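Local atomic coordinates of aminotransferase, class III (Deinococcus radiodurans, PDB entry 3I4J), a protein that probably catalyses a pyridoxal-phosphate-dependent transamination, moving an amino group from a donor to a carbonyl acceptor such as an oxo acid. Residues C[29-35]-C[380-386]; C[36-42]-C[234-239]; C[123-129]-C[160-166]; C[201-206]-C[399-403]; C[332-336]-C[418-422]. The protein carries 1 engineered substitution. All coordinates share one frame; numbering follows the deposited sequence.

Interactions 1, 4 and 5 gather round the small C-terminal sheet and its helices. Thr-386 of interaction 1 packs on Leu-401 and Leu-403 of interaction 4, and Leu-403 meets Leu-333 and Leu-421 of interaction 5. Interaction 2 continues the chain after 29-35, and its Met-234 SD lies 3.7 Å from Gly-201 CA of interaction 4. It is the contact nearest the chain's centre, by the strand ends where this fold type generally holds pyridoxal phosphate. Interaction 3 belongs to the large sheet, its centre about 35 Å from that of interaction 1, yet Lys-165 NZ makes a 2.8 Å salt bridge to Asp-204 OD2 of interaction 4. Interactions 1 and 2 both touch the second subunit.

Interaction 1: C[29-35]-C[380-386]; sequences RRYLDGS and LKRGLIT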
# COMPACT_ATOMS: atom_id res chain seq x y z
N ARG C 29 -24.13 -3.99 -18.68
CA ARG C 29 -23.10 -4.12 -19.71
C ARG C 29 -22.06 -5.13 -19.26
O ARG C 29 -21.70 -5.19 -18.08
CB ARG C 29 -22.40 -2.79 -19.98
CG ARG C 29 -23.25 -1.74 -20.68
CD ARG C 29 -22.37 -0.63 -21.21
NE ARG C 29 -21.37 -1.16 -22.13
CZ ARG C 29 -20.33 -0.47 -22.61
NH1 ARG C 29 -20.15 0.80 -22.26
NH2 ARG C 29 -19.48 -1.05 -23.44
N ARG C 30 -21.56 -5.93 -20.21
CA ARG C 30 -20.55 -6.92 -19.90
C ARG C 30 -19.26 -6.58 -20.64
O ARG C 30 -19.30 -6.14 -21.79
CB ARG C 30 -21.00 -8.32 -20.29
CG ARG C 30 -20.13 -9.41 -19.69
CD ARG C 30 -20.50 -10.80 -20.18
NE ARG C 30 -20.18 -10.99 -21.58
CZ ARG C 30 -20.11 -12.18 -22.17
NH1 ARG C 30 -20.35 -13.28 -21.47
NH2 ARG C 30 -19.79 -12.28 -23.46
N TYR C 31 -18.13 -6.78 -19.97
CA TYR C 31 -16.82 -6.48 -20.54
C TYR C 31 -15.88 -7.67 -20.39
O TYR C 31 -15.91 -8.37 -19.38
CB TYR C 31 -16.18 -5.31 -19.82
CG TYR C 31 -17.01 -4.05 -19.70
CD1 TYR C 31 -16.80 -2.98 -20.56
CD2 TYR C 31 -17.96 -3.92 -18.69
CE1 TYR C 31 -17.51 -1.79 -20.41
CE2 TYR C 31 -18.68 -2.73 -18.54
CZ TYR C 31 -18.45 -1.67 -19.40
OH TYR C 31 -19.12 -0.48 -19.24
N LEU C 32 -15.04 -7.90 -21.39
CA LEU C 32 -14.05 -8.96 -21.32
C LEU C 32 -12.83 -8.20 -20.80
O LEU C 32 -12.41 -7.21 -21.39
CB LEU C 32 -13.78 -9.55 -22.71
CG LEU C 32 -13.02 -10.89 -22.77
CD1 LEU C 32 -13.16 -11.48 -24.17
CD2 LEU C 32 -11.56 -10.69 -22.42
N ASP C 33 -12.28 -8.66 -19.68
CA ASP C 33 -11.13 -8.01 -19.06
C ASP C 33 -9.84 -8.41 -19.78
O ASP C 33 -9.06 -9.22 -19.29
CB ASP C 33 -11.04 -8.42 -17.59
CG ASP C 33 -10.26 -7.43 -16.76
OD1 ASP C 33 -9.58 -6.55 -17.34
OD2 ASP C 33 -10.33 -7.52 -15.52
N GLY C 34 -9.63 -7.80 -20.95
CA GLY C 34 -8.47 -8.11 -21.77
C GLY C 34 -7.11 -7.80 -21.17
O GLY C 34 -6.10 -8.32 -21.65
N SER C 35 -7.07 -6.97 -20.14
CA SER C 35 -5.80 -6.61 -19.50
C SER C 35 -5.80 -6.96 -18.02
O SER C 35 -4.95 -6.48 -17.26
CB SER C 35 -5.53 -5.12 -19.68
OG SER C 35 -6.57 -4.36 -19.10
N LEU C 380 -13.48 -0.33 -25.45
CA LEU C 380 -14.36 -0.27 -24.29
C LEU C 380 -15.81 -0.23 -24.76
O LEU C 380 -16.66 -0.95 -24.24
CB LEU C 380 -14.05 0.97 -23.45
CG LEU C 380 -14.79 1.06 -22.11
CD1 LEU C 380 -14.39 -0.11 -21.23
CD2 LEU C 380 -14.45 2.38 -21.42
N LYS C 381 -16.07 0.60 -25.77
CA LYS C 381 -17.40 0.75 -26.34
C LYS C 381 -17.95 -0.62 -26.73
O LYS C 381 -19.14 -0.90 -26.54
CB LYS C 381 -17.34 1.65 -27.57
CG LYS C 381 -18.46 2.67 -27.69
CD LYS C 381 -18.34 3.74 -26.62
CE LYS C 381 -19.31 4.89 -26.86
NZ LYS C 381 -20.73 4.45 -26.85
N ARG C 382 -17.09 -1.47 -27.28
CA ARG C 382 -17.48 -2.81 -27.70
C ARG C 382 -17.46 -3.83 -26.58
O ARG C 382 -17.85 -4.98 -26.76
CB ARG C 382 -16.59 -3.29 -28.85
CG ARG C 382 -16.98 -2.72 -30.20
CD ARG C 382 -15.94 -3.03 -31.26
NE ARG C 382 -16.35 -2.53 -32.57
CZ ARG C 382 -17.14 -3.18 -33.41
NH1 ARG C 382 -17.62 -4.38 -33.09
NH2 ARG C 382 -17.47 -2.63 -34.57
N GLY C 383 -16.98 -3.41 -25.41
CA GLY C 383 -16.95 -4.33 -24.28
C GLY C 383 -15.62 -5.03 -24.05
O GLY C 383 -15.60 -6.16 -23.56
N LEU C 384 -14.53 -4.37 -24.41
CA LEU C 384 -13.20 -4.94 -24.21
C LEU C 384 -12.34 -4.01 -23.36
O LEU C 384 -12.14 -2.84 -23.71
CB LEU C 384 -12.51 -5.19 -25.55
CG LEU C 384 -11.07 -5.73 -25.45
CD1 LEU C 384 -11.09 -7.10 -24.77
CD2 LEU C 384 -10.45 -5.83 -26.84
N ILE C 385 -11.82 -4.53 -22.25
CA ILE C 385 -10.96 -3.77 -21.36
C ILE C 385 -9.51 -3.92 -21.80
O ILE C 385 -9.04 -5.04 -22.05
CB ILE C 385 -11.06 -4.29 -19.90
CG1 ILE C 385 -12.51 -4.27 -19.41
CG2 ILE C 385 -10.17 -3.45 -18.99
CD1 ILE C 385 -13.12 -2.89 -19.37
N THR C 386 -8.80 -2.80 -21.91
CA THR C 386 -7.39 -2.81 -22.28
C THR C 386 -6.63 -2.06 -21.19
O THR C 386 -7.25 -1.45 -20.31
CB THR C 386 -7.14 -2.15 -23.65
OG1 THR C 386 -7.64 -0.81 -23.64
CG2 THR C 386 -7.83 -2.93 -24.75
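The guanidinium of Arg-29 turns an edge to the end of helix 372-382. Gly-383 N lies near its plane there, and Leu-380 O, which takes a hydrogen bond from NH2 at 2.9 Å, sits 18° out of it. Over one guanidinium face, offset toward the rim, stands the hydroxyl of Tyr-31, itself bonded to Asp-25. The Tyr-31 ring is met obliquely: Leu-380 CD1 comes within 3.6 Å of its CE1, Ile-385 CD1 packs nearby, and Phe-69 of the second subunit makes an edge-to-face stack with it. A bend at chi3 (58°) swings the end of Arg-29 round to the helix. Leu-380 O is gripped from both faces of its plane, by Arg-29 NH2 and by Gly-383 N, whose residue closes the helix in a Schellman motif. A leucine in place of Arg-29 would probably leave Leu-380 O with one donor fewer and the helix-end carbonyls without the guanidinium beside them. Past the glycine the backbones form a single beta bridge: Leu-32 N bonds Gly-383 O at 2.8 Å, and Ile-385 N bonds Leu-32 O at 2.9 Å. Ile-385 CG1 then packs on Tyr-31 CB at 3.8 Å. The chemistry is thus divided: a cation set against helix-end carbonyls, probably a favourable electrostatic match, beside a buried apolar seam fixed by two backbone bonds.

Interaction 2: C[36-42]-C[234-239]; sequences SGALVAN and MSGMGR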
# COMPACT_ATOMS: atom_id res chain seq x y z
N SER C 36 -6.75 -7.81 -17.60
CA SER C 36 -6.87 -8.22 -16.20
C SER C 36 -6.81 -6.98 -15.32
O SER C 36 -6.13 -6.95 -14.29
CB SER C 36 -5.71 -9.16 -15.82
OG SER C 36 -5.61 -10.25 -16.72
N GLY C 37 -7.55 -5.95 -15.72
CA GLY C 37 -7.53 -4.70 -14.99
C GLY C 37 -6.26 -4.00 -15.46
O GLY C 37 -6.24 -3.37 -16.52
N ALA C 38 -5.20 -4.14 -14.68
CA ALA C 38 -3.90 -3.57 -15.02
C ALA C 38 -2.90 -4.70 -14.80
O ALA C 38 -1.93 -4.55 -14.06
CB ALA C 38 -3.58 -2.38 -14.11
N LEU C 39 -3.17 -5.83 -15.45
CA LEU C 39 -2.37 -7.04 -15.33
C LEU C 39 -2.29 -7.45 -13.87
O LEU C 39 -1.23 -7.81 -13.35
CB LEU C 39 -0.97 -6.83 -15.93
CG LEU C 39 -0.92 -7.13 -17.44
CD1 LEU C 39 -1.81 -6.16 -18.21
CD2 LEU C 39 0.50 -7.04 -17.92
N VAL C 40 -3.45 -7.41 -13.22
CA VAL C 40 -3.59 -7.76 -11.81
C VAL C 40 -4.39 -9.04 -11.57
O VAL C 40 -3.95 -9.92 -10.83
CB VAL C 40 -4.31 -6.62 -11.03
CG1 VAL C 40 -4.66 -7.08 -9.62
CG2 VAL C 40 -3.44 -5.38 -10.98
N ALA C 41 -5.56 -9.15 -12.20
CA ALA C 41 -6.44 -10.30 -12.01
C ALA C 41 -6.03 -11.57 -12.75
O ALA C 41 -6.75 -12.07 -13.61
CB ALA C 41 -7.88 -9.92 -12.39
N ASN C 42 -4.87 -12.10 -12.38
CA ASN C 42 -4.31 -13.28 -13.01
C ASN C 42 -5.13 -14.57 -13.00
O ASN C 42 -5.01 -15.38 -13.92
CB ASN C 42 -2.92 -13.56 -12.43
CG ASN C 42 -1.90 -12.51 -12.83
OD1 ASN C 42 -2.23 -11.49 -13.42
ND2 ASN C 42 -0.64 -12.77 -12.49
N MET C 234 5.05 -7.10 -12.82
CA MET C 234 4.05 -7.36 -13.84
C MET C 234 4.25 -8.68 -14.58
O MET C 234 3.28 -9.34 -14.95
CB MET C 234 4.02 -6.23 -14.86
CG MET C 234 2.95 -6.39 -15.91
SD MET C 234 2.91 -5.00 -17.06
CE MET C 234 2.76 -3.61 -15.88
N SER C 235 5.51 -9.06 -14.77
CA SER C 235 5.86 -10.28 -15.51
C SER C 235 5.89 -11.57 -14.71
O SER C 235 6.00 -12.65 -15.30
CB SER C 235 7.22 -10.09 -16.17
OG SER C 235 8.24 -9.98 -15.18
N GLY C 236 5.81 -11.48 -13.39
CA GLY C 236 5.88 -12.67 -12.57
C GLY C 236 4.61 -13.46 -12.34
O GLY C 236 3.54 -13.15 -12.86
N MET C 237 4.76 -14.52 -11.54
CA MET C 237 3.68 -15.42 -11.16
C MET C 237 2.90 -16.09 -12.29
O MET C 237 1.68 -16.18 -12.24
CB MET C 237 2.72 -14.70 -10.20
CG MET C 237 3.40 -14.16 -8.92
SD MET C 237 4.47 -15.35 -8.02
CE MET C 237 6.06 -14.85 -8.60
N GLY C 238 3.63 -16.57 -13.30
CA GLY C 238 3.01 -17.26 -14.42
C GLY C 238 2.58 -16.43 -15.60
O GLY C 238 2.32 -16.96 -16.68
N ARG C 239 2.49 -15.12 -15.40
CA ARG C 239 2.07 -14.18 -16.43
C ARG C 239 2.73 -14.43 -17.79
O ARG C 239 2.06 -14.45 -18.83
CB ARG C 239 2.40 -12.75 -15.96
CG ARG C 239 1.81 -11.63 -16.79
CD ARG C 239 0.37 -11.33 -16.36
NE ARG C 239 -0.50 -11.45 -17.51
CZ ARG C 239 -1.82 -11.41 -17.48
NH1 ARG C 239 -2.49 -11.25 -16.34
NH2 ARG C 239 -2.48 -11.56 -18.61
O HOH W 1 -0.66 -15.13 -10.94
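Arg-239 and Asn-42 carry the polar half of this contact, and the arginine takes a folded shape to do it. Its chain leaves with CG anti to the backbone N, then bends at chi2 (84°) and again at chi3, which at -124° is away from a staggered value. That double bend lays NH1 against Asn-42 OD1 at 2.9 Å. The oxygen lies in the guanidinium plane, but NH1 stands well above the plane of the amide carbonyl, off its lone pairs; the two flat groups are turned 70° apart. NH1 also gives a weak bond to Ser-36 OG at 3.3 Å; that hydroxyl has a further partner in Gly-404 O. NH2 is bonded to Pro-405 O and Leu-351 O, so carbonyls and side-chain oxygens together fix the rotation of the buried guanidinium. Leu-39 CG lies over one of its faces, offset toward the rim. One branch of Leu-39 is tight: CD2 sits 3.2 Å from Met-234 CG, closer than normal van der Waals contact, with SD beside it. Met-234 reaches there extended through chi1 and chi2 and turns at chi3. Asn-42 ND2 uses a bridging water, 2.8 Å away, which donates to Met-237 O at 2.9 Å. Met-237 and Gly-238 are the central residues of a type I' beta turn from Gly-236 to Arg-239. This turn belongs to the loop following strand 227-231, at the C-terminal edge of the parallel strands, where fold type I enzymes generally hold pyridoxal phosphate.

Interaction 3: C[123-129]-C[160-166]; sequences KVITRVP and WPKLPKP
With chi1 at 55°, Thr-126 OG1 stands between its own backbone N and carbonyl carbon, and Lys-162, folded at chi2 (-69°), brings NZ to it as a donor at 2.7 Å. The same hydroxyl donates to a water 2.6 Å from OG1, and that water passes hydrogens on to Val-124 O and Pro-161 O. The backbones of the two segments form a parallel ladder: Thr-126 N to Pro-161 O at 3.3 Å, Leu-163 N to Thr-126 O at 2.8 Å, and Val-128 N to Leu-163 O at 2.9 Å. It attaches the short strand 162-163 as an outermost strand of the large mixed sheet, next to 123-127. On the face of Ile-125 and Leu-163, Arg-127 crosses Pro-166 at about a right angle, CD to CD 3.5 Å, with the proline lying over one guanidinium face. Arg-127 NH1 goes on to the hydroxyls of Tyr-213 and Tyr-214. Exchanging Arg-127 for an alanine would probably leave both tyrosines without this partner and open a gap beside Pro-166. At the other end Val-124 CB makes a CH-pi contact, 4.0 Å from the centroid of the six-membered ring of Trp-160, whose NE1 bonds Leu-154 O.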
# COMPACT_ATOMS: atom_id res chain seq x y z
N LYS C 123 25.26 3.37 -6.85
CA LYS C 123 24.49 3.50 -8.08
C LYS C 123 23.56 2.33 -8.38
O LYS C 123 23.90 1.17 -8.15
CB LYS C 123 25.43 3.72 -9.27
CG LYS C 123 26.30 4.95 -9.11
CD LYS C 123 27.35 5.05 -10.22
CE LYS C 123 28.24 6.26 -10.02
NZ LYS C 123 29.34 6.33 -11.05
N VAL C 124 22.38 2.65 -8.91
CA VAL C 124 21.42 1.63 -9.29
C VAL C 124 21.16 1.80 -10.77
O VAL C 124 20.51 2.76 -11.20
CB VAL C 124 20.09 1.76 -8.53
CG1 VAL C 124 19.12 0.67 -9.00
CG2 VAL C 124 20.32 1.64 -7.02
N ILE C 125 21.70 0.89 -11.57
CA ILE C 125 21.51 0.96 -13.01
C ILE C 125 20.12 0.46 -13.37
O ILE C 125 19.69 -0.58 -12.87
CB ILE C 125 22.53 0.09 -13.76
CG1 ILE C 125 23.95 0.59 -13.47
CG2 ILE C 125 22.24 0.11 -15.26
CD1 ILE C 125 25.04 -0.32 -13.99
N THR C 126 19.42 1.22 -14.20
CA THR C 126 18.11 0.80 -14.69
C THR C 126 18.20 0.92 -16.21
O THR C 126 19.14 1.51 -16.74
CB THR C 126 16.95 1.66 -14.12
OG1 THR C 126 17.17 3.04 -14.38
CG2 THR C 126 16.83 1.42 -12.61
N ARG C 127 17.21 0.38 -16.91
CA ARG C 127 17.25 0.36 -18.36
C ARG C 127 16.12 1.12 -19.05
O ARG C 127 14.96 1.04 -18.64
CB ARG C 127 17.24 -1.10 -18.80
CG ARG C 127 17.47 -1.38 -20.28
CD ARG C 127 17.35 -2.89 -20.52
NE ARG C 127 16.02 -3.36 -20.14
CZ ARG C 127 15.70 -4.63 -19.94
NH1 ARG C 127 16.60 -5.59 -20.07
NH2 ARG C 127 14.45 -4.95 -19.59
N VAL C 128 16.46 1.84 -20.11
CA VAL C 128 15.48 2.58 -20.90
C VAL C 128 14.50 1.54 -21.44
O VAL C 128 14.91 0.46 -21.88
CB VAL C 128 16.16 3.32 -22.08
CG1 VAL C 128 15.11 4.01 -22.94
CG2 VAL C 128 17.17 4.34 -21.56
N PRO C 129 13.19 1.84 -21.42
CA PRO C 129 12.54 3.05 -20.93
C PRO C 129 11.84 2.81 -19.58
O PRO C 129 10.90 3.52 -19.23
CB PRO C 129 11.53 3.33 -22.02
CG PRO C 129 11.00 1.94 -22.29
CD PRO C 129 12.25 1.05 -22.23
N TRP C 160 21.66 7.17 -10.61
CA TRP C 160 20.77 6.45 -11.51
C TRP C 160 21.16 6.43 -12.98
O TRP C 160 20.48 7.00 -13.83
CB TRP C 160 19.34 6.98 -11.35
CG TRP C 160 18.87 6.90 -9.93
CD1 TRP C 160 19.08 7.83 -8.94
CD2 TRP C 160 18.20 5.80 -9.30
NE1 TRP C 160 18.60 7.36 -7.74
CE2 TRP C 160 18.06 6.11 -7.93
CE3 TRP C 160 17.72 4.56 -9.77
CZ2 TRP C 160 17.45 5.24 -7.02
CZ3 TRP C 160 17.12 3.70 -8.86
CH2 TRP C 160 16.99 4.04 -7.51
N PRO C 161 22.28 5.75 -13.31
CA PRO C 161 22.74 5.66 -14.70
C PRO C 161 21.76 4.80 -15.50
O PRO C 161 21.09 3.93 -14.94
CB PRO C 161 24.12 5.02 -14.57
CG PRO C 161 23.99 4.18 -13.34
CD PRO C 161 23.21 5.07 -12.40
N LYS C 162 21.67 5.05 -16.80
CA LYS C 162 20.75 4.32 -17.65
C LYS C 162 21.41 3.42 -18.69
O LYS C 162 22.36 3.83 -19.36
CB LYS C 162 19.83 5.31 -18.37
CG LYS C 162 18.86 6.04 -17.43
CD LYS C 162 17.82 5.08 -16.88
CE LYS C 162 16.73 5.81 -16.10
NZ LYS C 162 15.63 4.88 -15.69
N LEU C 163 20.89 2.21 -18.82
CA LEU C 163 21.38 1.24 -19.79
C LEU C 163 20.46 1.38 -21.00
O LEU C 163 19.26 1.63 -20.85
CB LEU C 163 21.27 -0.19 -19.23
CG LEU C 163 21.78 -1.31 -20.14
CD1 LEU C 163 23.30 -1.24 -20.20
CD2 LEU C 163 21.34 -2.67 -19.60
N PRO C 164 21.00 1.23 -22.22
CA PRO C 164 20.18 1.35 -23.42
C PRO C 164 19.05 0.32 -23.49
O PRO C 164 19.14 -0.77 -22.92
CB PRO C 164 21.19 1.15 -24.56
CG PRO C 164 22.46 1.68 -23.97
CD PRO C 164 22.43 1.11 -22.57
N LYS C 165 18.00 0.67 -24.22
CA LYS C 165 16.86 -0.23 -24.40
C LYS C 165 17.37 -1.51 -25.05
O LYS C 165 18.29 -1.48 -25.86
CB LYS C 165 15.82 0.45 -25.30
CG LYS C 165 14.60 -0.39 -25.61
CD LYS C 165 13.63 0.35 -26.53
CE LYS C 165 13.08 1.61 -25.87
NZ LYS C 165 11.98 2.22 -26.67
N PRO C 166 16.79 -2.66 -24.68
CA PRO C 166 17.24 -3.91 -25.29
C PRO C 166 16.87 -3.96 -26.77
O PRO C 166 15.90 -3.33 -27.20
CB PRO C 166 16.53 -4.98 -24.46
CG PRO C 166 15.26 -4.29 -24.03
CD PRO C 166 15.75 -2.91 -23.66
O HOH W 2 19.07 4.14 -13.04

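Interaction 4: C[201-206]-C[399-403]; sequences GASDAA and DHLLL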
# COMPACT_ATOMS: atom_id res chain seq x y z
N GLY C 201 6.92 -3.79 -19.34
CA GLY C 201 5.49 -3.58 -19.23
C GLY C 201 4.98 -2.40 -20.02
O GLY C 201 5.31 -2.23 -21.20
N ALA C 202 4.18 -1.56 -19.37
CA ALA C 202 3.58 -0.39 -19.98
C ALA C 202 4.51 0.53 -20.77
O ALA C 202 4.15 1.00 -21.84
CB ALA C 202 2.85 0.42 -18.91
N SER C 203 5.71 0.78 -20.25
CA SER C 203 6.67 1.67 -20.91
C SER C 203 6.96 1.32 -22.37
O SER C 203 7.10 2.21 -23.21
CB SER C 203 7.99 1.69 -20.12
OG SER C 203 8.57 0.40 -20.06
N ASP C 204 7.05 0.03 -22.67
CA ASP C 204 7.31 -0.44 -24.02
C ASP C 204 6.66 -1.81 -24.08
O ASP C 204 7.32 -2.84 -23.93
CB ASP C 204 8.81 -0.56 -24.29
CG ASP C 204 9.15 -0.42 -25.76
OD1 ASP C 204 8.41 -0.96 -26.61
OD2 ASP C 204 10.17 0.22 -26.07
N ALA C 205 5.34 -1.80 -24.29
CA ALA C 205 4.51 -3.00 -24.33
C ALA C 205 5.14 -4.34 -24.71
O ALA C 205 5.34 -4.64 -25.89
CB ALA C 205 3.29 -2.74 -25.21
N ALA C 206 5.43 -5.14 -23.69
CA ALA C 206 5.97 -6.48 -23.86
C ALA C 206 7.31 -6.63 -24.57
O ALA C 206 7.60 -7.68 -25.14
CB ALA C 206 4.93 -7.36 -24.56
N ASP C 399 0.83 5.20 -28.26
CA ASP C 399 1.01 4.45 -29.50
C ASP C 399 1.17 2.95 -29.25
O ASP C 399 1.33 2.17 -30.19
CB ASP C 399 2.21 4.98 -30.27
CG ASP C 399 3.39 5.30 -29.37
OD1 ASP C 399 3.77 4.44 -28.56
OD2 ASP C 399 3.94 6.42 -29.49
N HIS C 400 1.14 2.55 -27.98
CA HIS C 400 1.29 1.15 -27.60
C HIS C 400 0.04 0.63 -26.90
O HIS C 400 -0.61 1.36 -26.15
CB HIS C 400 2.48 0.97 -26.65
CG HIS C 400 3.81 1.06 -27.33
ND1 HIS C 400 4.07 1.95 -28.35
CD2 HIS C 400 4.98 0.41 -27.09
CE1 HIS C 400 5.34 1.84 -28.71
NE2 HIS C 400 5.91 0.91 -27.96
N LEU C 401 -0.28 -0.64 -27.14
CA LEU C 401 -1.42 -1.28 -26.52
C LEU C 401 -0.89 -2.48 -25.75
O LEU C 401 -0.25 -3.36 -26.33
CB LEU C 401 -2.43 -1.73 -27.58
CG LEU C 401 -3.70 -2.42 -27.09
CD1 LEU C 401 -4.47 -1.51 -26.14
CD2 LEU C 401 -4.57 -2.79 -28.28
N LEU C 402 -1.15 -2.52 -24.45
CA LEU C 402 -0.69 -3.63 -23.62
C LEU C 402 -1.87 -4.56 -23.35
O LEU C 402 -2.91 -4.12 -22.85
CB LEU C 402 -0.10 -3.11 -22.31
CG LEU C 402 0.68 -4.10 -21.43
CD1 LEU C 402 1.81 -4.71 -22.24
CD2 LEU C 402 1.23 -3.39 -20.21
N LEU C 403 -1.72 -5.83 -23.69
CA LEU C 403 -2.77 -6.82 -23.48
C LEU C 403 -2.30 -7.92 -22.54
O LEU C 403 -1.12 -8.25 -22.48
CB LEU C 403 -3.20 -7.43 -24.81
CG LEU C 403 -3.81 -6.48 -25.85
CD1 LEU C 403 -3.93 -7.19 -27.20
CD2 LEU C 403 -5.18 -6.01 -25.37
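Leu-402 and Ala-205 bring together two parts of the fold: the loop that follows strand 191-196 of the large mixed sheet, and strand 400-403, an outer strand of the three-stranded antiparallel sheet of the C-terminal part. The tight side belongs to Leu-402. With CG anti to the backbone N (chi1 -168°), its two methyls spread into the bend of the loop. CD1 lies 3.8 Å from Ala-205 CA, while CD2 reaches the start of the bend, 3.6 Å from Ala-202 N, and also touches Gly-201. The loop is pulled in on itself here by a bond from Asp-204 N to Gly-201 O, and the leucine packs mainly against its backbone and small side chains. Tyr-387 flanks both Leu-402 and Ala-202, the latter at the solvent edge of this tight part.

Toward His-400, itself partly exposed, the contact loosens. The imidazole comes edge-on, with Ala-205 N and Asp-204 OD1 near its plane. NE2 gives OD1 only a weak hydrogen bond, 3.4 Å long and bent to 135° at the hydrogen, and the carboxylate is turned 66° from the ring. Asp-204 has firmer partners: OD1 pairs with Arg-347 and OD2 with Lys-165, two positive charges that probably do more than the histidine to hold the carboxylate and keep it ionised. Arg-347 also bonds Ala-205 O, tying both residues to strand 343-349 of the same small sheet. Between the tight and loose sides sits the methyl of Ala-205, pointing at the strand: its CB lies 4.0 Å from His-400 CD2 and 3.8 Å from Leu-401 O.

Interaction 5: C[332-336]-C[418-422]; sequences GLQAL and LALLA
Two helices of the C-terminal part, 318-339 and 411-428, pack side by side here, with Leu-333 and Leu-421 meeting where both touch Leu-403 of strand 400-403. The short segments run in nearly the same direction, crossing at -28° with their axes 10.8 Å apart at closest approach. Leu-333 CD2 and Leu-421 CD2 meet methyl to methyl at 3.5 Å, the two side chains crossing at about a right angle. Their first torsions differ: Leu-421 has CG anti to the backbone N (chi1 -174°), whereas Leu-333 carries it anti to the carbonyl carbon. Next to them Leu-418 lies against bare backbone, its CD2 3.8 Å from Gly-332 C and its CD1 3.8 Å from Gly-332 CA. Gly-332, with no beta carbon, lets CD1 lie this close. One turn further on, Leu-336 CD2 rests on Ala-422 CB at 3.8 Å, and its CD1 reaches over to Leu-421 CD2 at 4.2 Å. No hydrogen bond crosses between the segments. Between these two segments the contact is therefore apolar: leucine methyls against one another, a glycine and an alanine, resting on close fit and not on polar bonds.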
# COMPACT_ATOMS: atom_id res chain seq x y z
N GLY C 332 -3.06 -14.67 -33.04
CA GLY C 332 -4.21 -13.90 -33.46
C GLY C 332 -3.87 -12.46 -33.77
O GLY C 332 -4.38 -11.89 -34.74
N LEU C 333 -3.01 -11.86 -32.96
CA LEU C 333 -2.60 -10.48 -33.18
C LEU C 333 -1.78 -10.38 -34.46
O LEU C 333 -1.88 -9.41 -35.21
CB LEU C 333 -1.77 -9.97 -32.00
CG LEU C 333 -2.47 -9.92 -30.63
CD1 LEU C 333 -1.45 -9.54 -29.56
CD2 LEU C 333 -3.62 -8.91 -30.67
N GLN C 334 -0.95 -11.39 -34.72
CA GLN C 334 -0.13 -11.40 -35.92
C GLN C 334 -1.03 -11.55 -37.14
O GLN C 334 -0.77 -10.96 -38.19
CB GLN C 334 0.90 -12.55 -35.85
CG GLN C 334 1.87 -12.40 -34.67
CD GLN C 334 2.80 -13.59 -34.49
OE1 GLN C 334 2.39 -14.74 -34.62
NE2 GLN C 334 4.06 -13.32 -34.16
N ALA C 335 -2.11 -12.31 -37.00
CA ALA C 335 -3.05 -12.51 -38.09
C ALA C 335 -3.79 -11.21 -38.42
O ALA C 335 -4.13 -10.95 -39.57
CB ALA C 335 -4.05 -13.61 -37.73
N LEU C 336 -4.03 -10.39 -37.40
CA LEU C 336 -4.73 -9.12 -37.59
C LEU C 336 -3.90 -8.08 -38.33
O LEU C 336 -4.46 -7.15 -38.92
CB LEU C 336 -5.17 -8.55 -36.24
CG LEU C 336 -6.39 -9.20 -35.57
CD1 LEU C 336 -6.57 -8.63 -34.17
CD2 LEU C 336 -7.63 -8.94 -36.41
N LEU C 418 -10.04 -11.39 -29.39
CA LEU C 418 -9.52 -11.00 -30.70
C LEU C 418 -10.60 -10.38 -31.58
O LEU C 418 -10.35 -9.41 -32.30
CB LEU C 418 -8.90 -12.23 -31.40
CG LEU C 418 -7.60 -12.76 -30.78
CD1 LEU C 418 -7.31 -14.15 -31.29
CD2 LEU C 418 -6.45 -11.82 -31.10
N ALA C 419 -11.81 -10.93 -31.53
CA ALA C 419 -12.92 -10.41 -32.32
C ALA C 419 -13.28 -9.00 -31.87
O ALA C 419 -13.53 -8.12 -32.70
CB ALA C 419 -14.14 -11.33 -32.18
N LEU C 420 -13.28 -8.78 -30.56
CA LEU C 420 -13.60 -7.46 -30.02
C LEU C 420 -12.52 -6.46 -30.42
O LEU C 420 -12.82 -5.31 -30.77
CB LEU C 420 -13.71 -7.53 -28.50
CG LEU C 420 -14.82 -8.44 -27.95
CD1 LEU C 420 -14.72 -8.51 -26.44
CD2 LEU C 420 -16.19 -7.91 -28.38
N LEU C 421 -11.27 -6.88 -30.36
CA LEU C 421 -10.16 -6.01 -30.72
C LEU C 421 -10.23 -5.63 -32.20
O LEU C 421 -10.00 -4.48 -32.56
CB LEU C 421 -8.82 -6.70 -30.42
CG LEU C 421 -7.59 -5.81 -30.62
CD1 LEU C 421 -7.62 -4.68 -29.60
CD2 LEU C 421 -6.32 -6.64 -30.46
N ALA C 422 -10.56 -6.61 -33.04
CA ALA C 422 -10.67 -6.38 -34.47
C ALA C 422 -11.74 -5.33 -34.73
O ALA C 422 -11.60 -4.48 -35.61
CB ALA C 422 -11.02 -7.68 -35.19